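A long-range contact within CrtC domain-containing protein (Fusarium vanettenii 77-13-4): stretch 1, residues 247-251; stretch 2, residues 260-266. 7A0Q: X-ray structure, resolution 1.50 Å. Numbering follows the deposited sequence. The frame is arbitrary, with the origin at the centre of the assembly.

Stretch 1, residues 247-251: TRFAT
Stretch 2 (260-266) LVLPLEF

Residues 247-251 and 260-266 are neighbouring antiparallel β-strands, their N-to-C directions 130° apart and their axes approaching to 4.3 Å. Every residue is extended, from phi/psi -158/158 at Phe-249 to -64/156 at Pro-263. Ala-250 and Leu-262 form the hydrogen-bonded pair (CA-CA 5.3 Å): Ala-250 N donates to Leu-262 O (2.8 Å) and Leu-262 N to Ala-250 O (2.9 Å), both at 167°, so each residue has its amide and carbonyl satisfied by the other. Flanking them are the non-hydrogen-bonded pairs Phe-249/Pro-263 (CA-CA 4.2 Å) and Thr-251/Val-261 (4.7 Å). Pro-263, lacking an amide hydrogen, costs the ladder no donor here; its CA instead makes a CA-H...O contact with Arg-248 O (3.5 Å).

That carbonyl also accepts from Leu-264 N (3.0 Å, 154°). Arg-248 (chi1 p, chi2 and chi3 t, chi4 85°) then extends NH1 to Leu-264 O (2.9 Å, 164°), which lies near the guanidinium plane, where its N-H bonds point. Leu-264 is thus bonded through both backbone polar atoms, while its p,p side chain brings CD2 to 4.2 Å from Ala-250 CB. On the face shared by Phe-249, Thr-251, Val-261 and Pro-263, Phe-249 CD2 (chi1 83°, chi2 -66°) meets CG1 of Val-261 (chi1 t) at 4.0 Å. Thr-251 OG1 (chi1 m) is hydrogen-bonded elsewhere in the structure.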

# COMPACT_ATOMS: atom_id res chain seq x y z
N THR A 247 -8.75 15.50 -8.02
CA THR A 247 -7.40 15.21 -7.54
C THR A 247 -6.80 14.09 -8.38
O THR A 247 -7.41 13.03 -8.56
CB THR A 247 -7.43 14.84 -6.06
OG1 THR A 247 -7.85 15.99 -5.31
CG2 THR A 247 -6.04 14.40 -5.57
N ARG A 248 -5.63 14.35 -8.96
CA ARG A 248 -5.01 13.37 -9.85
C ARG A 248 -3.52 13.70 -9.88
O ARG A 248 -3.09 14.58 -10.63
CB ARG A 248 -5.64 13.39 -11.24
CG ARG A 248 -5.91 14.80 -11.80
CD ARG A 248 -6.61 14.74 -13.16
NE ARG A 248 -6.81 16.08 -13.72
CZ ARG A 248 -5.90 16.75 -14.42
NH1 ARG A 248 -4.71 16.22 -14.67
NH2 ARG A 248 -6.18 17.96 -14.89
N PHE A 249 -2.74 13.02 -9.04
CA PHE A 249 -1.35 13.44 -8.90
C PHE A 249 -0.51 12.28 -8.38
O PHE A 249 -1.01 11.32 -7.80
CB PHE A 249 -1.22 14.67 -7.98
CG PHE A 249 -1.20 14.35 -6.50
CD1 PHE A 249 -2.32 13.81 -5.87
CD2 PHE A 249 -0.06 14.59 -5.75
CE1 PHE A 249 -2.29 13.53 -4.49
CE2 PHE A 249 -0.03 14.32 -4.39
CZ PHE A 249 -1.13 13.78 -3.76
N ALA A 250 0.79 12.39 -8.64
CA ALA A 250 1.78 11.45 -8.15
C ALA A 250 2.78 12.18 -7.28
O ALA A 250 3.21 13.29 -7.61
CB ALA A 250 2.50 10.74 -9.31
N THR A 251 3.16 11.54 -6.16
CA THR A 251 4.38 11.87 -5.44
C THR A 251 5.42 10.83 -5.82
O THR A 251 5.18 9.63 -5.68
CB THR A 251 4.18 11.89 -3.93
OG1 THR A 251 3.09 12.77 -3.58
CG2 THR A 251 5.46 12.37 -3.25
N LEU A 260 9.17 14.53 -6.43
CA LEU A 260 8.39 15.18 -7.48
C LEU A 260 6.91 15.11 -7.12
O LEU A 260 6.41 14.05 -6.73
CB LEU A 260 8.63 14.50 -8.84
CG LEU A 260 10.07 14.05 -9.09
CD1 LEU A 260 10.20 13.33 -10.43
CD2 LEU A 260 11.02 15.24 -9.01
N VAL A 261 6.22 16.23 -7.25
CA VAL A 261 4.78 16.30 -7.02
C VAL A 261 4.15 16.74 -8.34
O VAL A 261 4.23 17.92 -8.72
CB VAL A 261 4.44 17.24 -5.86
CG1 VAL A 261 2.94 17.20 -5.57
CG2 VAL A 261 5.27 16.84 -4.62
N LEU A 262 3.54 15.80 -9.06
CA LEU A 262 3.22 16.00 -10.47
C LEU A 262 1.77 15.66 -10.76
O LEU A 262 1.27 14.63 -10.30
CB LEU A 262 4.12 15.13 -11.37
CG LEU A 262 5.63 15.20 -11.08
CD1 LEU A 262 6.38 14.20 -11.95
CD2 LEU A 262 6.15 16.61 -11.32
N PRO A 263 1.07 16.50 -11.52
CA PRO A 263 -0.27 16.12 -11.99
C PRO A 263 -0.20 14.92 -12.92
O PRO A 263 0.82 14.67 -13.57
CB PRO A 263 -0.76 17.36 -12.75
CG PRO A 263 0.14 18.48 -12.33
CD PRO A 263 1.47 17.83 -12.00
N LEU A 264 -1.31 14.19 -13.01
CA LEU A 264 -1.39 13.07 -13.95
C LEU A 264 -2.78 13.00 -14.58
O LEU A 264 -3.75 13.56 -14.07
CB LEU A 264 -1.04 11.72 -13.28
CG LEU A 264 -1.95 11.19 -12.16
CD1 LEU A 264 -3.20 10.49 -12.68
CD2 LEU A 264 -1.17 10.26 -11.24
N GLU A 265 -2.84 12.31 -15.71
CA GLU A 265 -4.10 11.96 -16.36
C GLU A 265 -4.35 10.47 -16.15
O GLU A 265 -3.45 9.65 -16.38
CB GLU A 265 -4.07 12.30 -17.85
CG GLU A 265 -3.86 13.77 -18.13
CD GLU A 265 -3.76 14.08 -19.61
OE1 GLU A 265 -4.02 13.17 -20.43
OE2 GLU A 265 -3.42 15.23 -19.95
N PHE A 266 -5.57 10.12 -15.75
CA PHE A 266 -5.93 8.77 -15.33
C PHE A 266 -7.00 8.23 -16.27
O PHE A 266 -8.02 8.88 -16.49
CB PHE A 266 -6.45 8.81 -13.89
CG PHE A 266 -7.18 7.57 -13.44
CD1 PHE A 266 -6.49 6.45 -12.98
CD2 PHE A 266 -8.57 7.55 -13.40
CE1 PHE A 266 -7.17 5.33 -12.53
CE2 PHE A 266 -9.26 6.42 -12.96
CZ PHE A 266 -8.56 5.32 -12.52